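Local coordinates for terminase, large subunit (Bacillus phage spp1, PDB 2WBN), which drives ATP-powered translocation of viral DNA into empty capsids and, through its C-terminal nuclease domain, cuts the genome to start and end packaging, at residues R68-K73 and R77-D82. Numbering follows the deposited sequence.
Sequences RWHYDK and RIYAID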
ATOM      1  N   ARG A  68      -5.264  -1.602  -2.289  1.00 44.62           N
ATOM      2  CA  ARG A  68      -5.468  -2.681  -3.240  1.00 44.96           C
ATOM      3  C   ARG A  68      -4.873  -2.264  -4.591  1.00 45.28           C
ATOM      4  O   ARG A  68      -5.212  -1.201  -5.111  1.00 45.08           O
ATOM      5  CB  ARG A  68      -6.953  -2.977  -3.384  1.00 45.10           C
ATOM      6  CG  ARG A  68      -7.337  -4.033  -4.432  1.00 45.94           C
ATOM      7  CD  ARG A  68      -8.868  -4.052  -4.599  1.00 46.00           C
ATOM      8  NE  ARG A  68      -9.364  -5.044  -5.571  1.00 47.75           N
ATOM      9  CZ  ARG A  68      -9.658  -6.321  -5.310  1.00 48.40           C
ATOM     10  NH1 ARG A  68      -9.495  -6.829  -4.099  1.00 49.73           N
ATOM     11  NH2 ARG A  68     -10.109  -7.116  -6.286  1.00 48.69           N
ATOM     12  N   TRP A  69      -3.989  -3.109  -5.116  1.00 44.87           N
ATOM     13  CA  TRP A  69      -3.271  -2.883  -6.376  1.00 44.52           C
ATOM     14  C   TRP A  69      -3.408  -4.082  -7.308  1.00 44.66           C
ATOM     15  O   TRP A  69      -3.666  -5.201  -6.859  1.00 45.74           O
ATOM     16  CB  TRP A  69      -1.787  -2.762  -6.087  1.00 43.99           C
ATOM     17  CG  TRP A  69      -1.363  -1.632  -5.268  1.00 43.73           C
ATOM     18  CD1 TRP A  69      -1.349  -1.559  -3.895  1.00 42.88           C
ATOM     19  CD2 TRP A  69      -0.796  -0.416  -5.742  1.00 43.15           C
ATOM     20  NE1 TRP A  69      -0.851  -0.340  -3.499  1.00 44.14           N
ATOM     21  CE2 TRP A  69      -0.492   0.374  -4.615  1.00 43.81           C
ATOM     22  CE3 TRP A  69      -0.553   0.105  -7.012  1.00 43.25           C
ATOM     23  CZ2 TRP A  69       0.052   1.650  -4.730  1.00 42.38           C
ATOM     24  CZ3 TRP A  69      -0.014   1.367  -7.124  1.00 42.35           C
ATOM     25  CH2 TRP A  69       0.284   2.127  -6.006  1.00 43.68           C
ATOM     26  N   HIS A  70      -3.172  -3.847  -8.594  1.00 44.77           N
ATOM     27  CA  HIS A  70      -2.972  -4.904  -9.574  1.00 44.50           C
ATOM     28  C   HIS A  70      -1.519  -4.891 -10.029  1.00 44.74           C
ATOM     29  O   HIS A  70      -0.925  -3.824 -10.239  1.00 43.64           O
ATOM     30  CB  HIS A  70      -3.864  -4.713 -10.795  1.00 44.08           C
ATOM     31  CG  HIS A  70      -3.511  -5.623 -11.937  1.00 44.98           C
ATOM     32  ND1 HIS A  70      -3.689  -6.988 -11.884  1.00 45.03           N
ATOM     33  CD2 HIS A  70      -2.970  -5.365 -13.152  1.00 45.46           C
ATOM     34  CE1 HIS A  70      -3.277  -7.531 -13.016  1.00 45.07           C
ATOM     35  NE2 HIS A  70      -2.842  -6.566 -13.807  1.00 44.07           N
ATOM     36  N   TYR A  71      -0.984  -6.090 -10.243  1.00 44.94           N
ATOM     37  CA  TYR A  71       0.414  -6.287 -10.578  1.00 45.47           C
ATOM     38  C   TYR A  71       0.566  -6.912 -11.956  1.00 45.50           C
ATOM     39  O   TYR A  71       0.195  -8.066 -12.160  1.00 45.87           O
ATOM     40  CB  TYR A  71       1.039  -7.214  -9.537  1.00 45.43           C
ATOM     41  CG  TYR A  71       2.523  -7.443  -9.692  1.00 46.81           C
ATOM     42  CD1 TYR A  71       3.359  -6.471 -10.242  1.00 45.91           C
ATOM     43  CD2 TYR A  71       3.099  -8.632  -9.267  1.00 47.05           C
ATOM     44  CE1 TYR A  71       4.713  -6.681 -10.356  1.00 46.82           C
ATOM     45  CE2 TYR A  71       4.444  -8.843  -9.374  1.00 47.25           C
ATOM     46  CZ  TYR A  71       5.253  -7.869  -9.915  1.00 47.43           C
ATOM     47  OH  TYR A  71       6.606  -8.095 -10.034  1.00 49.05           O
ATOM     48  N   ASP A  72       1.094  -6.142 -12.909  1.00 45.84           N
ATOM     49  CA  ASP A  72       1.469  -6.670 -14.219  1.00 46.03           C
ATOM     50  C   ASP A  72       2.959  -7.008 -14.140  1.00 46.39           C
ATOM     51  O   ASP A  72       3.822  -6.141 -14.310  1.00 46.11           O
ATOM     52  CB  ASP A  72       1.186  -5.635 -15.322  1.00 46.09           C
ATOM     53  CG  ASP A  72       1.378  -6.188 -16.729  1.00 46.24           C
ATOM     54  OD1 ASP A  72       2.196  -7.104 -16.940  1.00 44.60           O
ATOM     55  OD2 ASP A  72       0.706  -5.685 -17.646  1.00 44.95           O
ATOM     56  N   LYS A  73       3.250  -8.271 -13.855  1.00 47.06           N
ATOM     57  CA  LYS A  73       4.627  -8.725 -13.660  1.00 47.70           C
ATOM     58  C   LYS A  73       5.491  -8.592 -14.915  1.00 47.90           C
ATOM     59  O   LYS A  73       6.644  -8.157 -14.825  1.00 48.50           O
ATOM     60  CB  LYS A  73       4.633 -10.169 -13.153  1.00 48.19           C
ATOM     61  CG  LYS A  73       6.021 -10.713 -12.850  1.00 50.20           C
ATOM     62  CD  LYS A  73       5.986 -12.079 -12.173  1.00 51.93           C
ATOM     63  CE  LYS A  73       7.405 -12.626 -12.022  1.00 53.50           C
ATOM     64  NZ  LYS A  73       7.469 -14.099 -11.769  1.00 54.85           N
ATOM     65  N   ARG A  77       4.802  -3.280 -13.836  1.00 45.54           N
ATOM     66  CA  ARG A  77       3.935  -2.175 -13.450  1.00 46.07           C
ATOM     67  C   ARG A  77       2.976  -2.567 -12.367  1.00 45.63           C
ATOM     68  O   ARG A  77       2.535  -3.719 -12.291  1.00 45.76           O
ATOM     69  CB  ARG A  77       3.069  -1.710 -14.606  1.00 46.09           C
ATOM     70  CG  ARG A  77       3.798  -1.139 -15.750  1.00 48.96           C
ATOM     71  CD  ARG A  77       2.764  -0.604 -16.721  1.00 51.90           C
ATOM     72  NE  ARG A  77       3.350  -0.284 -17.999  1.00 54.04           N
ATOM     73  CZ  ARG A  77       2.650  -0.071 -19.109  1.00 55.55           C
ATOM     74  NH1 ARG A  77       1.314  -0.144 -19.116  1.00 55.27           N
ATOM     75  NH2 ARG A  77       3.296   0.205 -20.220  1.00 57.09           N
ATOM     76  N   ILE A  78       2.612  -1.581 -11.564  1.00 45.59           N
ATOM     77  CA  ILE A  78       1.543  -1.755 -10.598  1.00 45.10           C
ATOM     78  C   ILE A  78       0.506  -0.664 -10.816  1.00 44.90           C
ATOM     79  O   ILE A  78       0.843   0.436 -11.245  1.00 45.12           O
ATOM     80  CB  ILE A  78       2.059  -1.786  -9.149  1.00 45.56           C
ATOM     81  CG1 ILE A  78       2.688  -0.460  -8.711  1.00 45.03           C
ATOM     82  CG2 ILE A  78       3.033  -2.965  -8.949  1.00 45.80           C
ATOM     83  CD1 ILE A  78       3.033  -0.439  -7.193  1.00 44.61           C
ATOM     84  N   TYR A  79      -0.751  -0.994 -10.550  1.00 44.15           N
ATOM     85  CA  TYR A  79      -1.875  -0.104 -10.777  1.00 44.76           C
ATOM     86  C   TYR A  79      -2.689  -0.019  -9.495  1.00 44.85           C
ATOM     87  O   TYR A  79      -3.135  -1.050  -9.016  1.00 45.39           O
ATOM     88  CB  TYR A  79      -2.798  -0.691 -11.841  1.00 44.67           C
ATOM     89  CG  TYR A  79      -2.240  -0.836 -13.225  1.00 46.22           C
ATOM     90  CD1 TYR A  79      -1.504  -1.960 -13.586  1.00 45.38           C
ATOM     91  CD2 TYR A  79      -2.493   0.131 -14.197  1.00 44.65           C
ATOM     92  CE1 TYR A  79      -1.029  -2.105 -14.865  1.00 48.07           C
ATOM     93  CE2 TYR A  79      -2.019  -0.012 -15.480  1.00 48.29           C
ATOM     94  CZ  TYR A  79      -1.285  -1.124 -15.801  1.00 46.86           C
ATOM     95  OH  TYR A  79      -0.823  -1.263 -17.061  1.00 47.50           O
ATOM     96  N   ALA A  80      -2.882   1.193  -8.959  1.00 44.97           N
ATOM     97  CA  ALA A  80      -3.683   1.398  -7.746  1.00 45.06           C
ATOM     98  C   ALA A  80      -5.163   1.295  -8.062  1.00 44.98           C
ATOM     99  O   ALA A  80      -5.671   1.988  -8.951  1.00 45.89           O
ATOM    100  CB  ALA A  80      -3.346   2.748  -7.087  1.00 44.20           C
ATOM    101  N   ILE A  81      -5.856   0.414  -7.339  1.00 45.48           N
ATOM    102  CA  ILE A  81      -7.273   0.145  -7.591  1.00 45.88           C
ATOM    103  C   ILE A  81      -8.145   0.859  -6.569  1.00 45.35           C
ATOM    104  O   ILE A  81      -9.115   1.532  -6.922  1.00 44.81           O
ATOM    105  CB  ILE A  81      -7.581  -1.378  -7.551  1.00 46.17           C
ATOM    106  CG1 ILE A  81      -6.783  -2.111  -8.636  1.00 47.89           C
ATOM    107  CG2 ILE A  81      -9.082  -1.620  -7.710  1.00 47.08           C
ATOM    108  CD1 ILE A  81      -6.981  -3.648  -8.667  1.00 48.29           C
ATOM    109  N   ASP A  82      -7.799   0.704  -5.292  1.00 45.08           N
ATOM    110  CA  ASP A  82      -8.591   1.291  -4.246  1.00 45.03           C
ATOM    111  C   ASP A  82      -7.763   1.461  -2.968  1.00 45.27           C
ATOM    112  O   ASP A  82      -6.632   0.993  -2.877  1.00 45.19           O
ATOM    113  CB  ASP A  82      -9.821   0.418  -4.007  1.00 45.15           C
ATOM    114  CG  ASP A  82     -11.040   1.204  -3.552  1.00 45.59           C
ATOM    115  OD1 ASP A  82     -10.920   2.402  -3.217  1.00 47.96           O
ATOM    116  OD2 ASP A  82     -12.138   0.607  -3.526  1.00 47.19           O
TER
HETATM  117  O   HOH W   1      -1.044  -3.728 -17.830  1.00 52.59           O
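R77 pairs with D72 through two backbone hydrogen bonds, and its carbonyl oxygen also lies at the edge of the Y71 ring, 3.5 Å from CD1. I78 turns to the face of the sheet that carries W69 and Y71. With CG1 between the backbone N and the carbonyl carbon (chi1 65°) and the chain extended beyond it, CD1 lies over the indole of W69, 3.8 Å from the centroid of the six-membered ring, while CG2 reaches CD1 of Y71. Y79 exchanges backbone hydrogen bonds with H70; on the other face, which also carries R68 and D72, the two side chains run alongside each other, with CD1 of Y79 3.7 Å from CD2 of H70, and one water joins Y79 OH to D72 OD2. The strands form an antiparallel β-hairpin within the central sheet of the RNase H-like nuclease domain. A80 CB makes a second CH-π contact on the opposite face of the W69 ring (3.8 Å to the same centroid), and F199 adds an edge-to-face contact to this tryptophan. At I81 and D82 a classic β bulge, with both residues facing R68, shifts the register by one: R68 O accepts from I81 N (2.8 Å) and D82 N (3.2 Å), I81 CG2 approaches the edge of the R68 guanidinium, and D82 O accepts a hydrogen bond from R68 N.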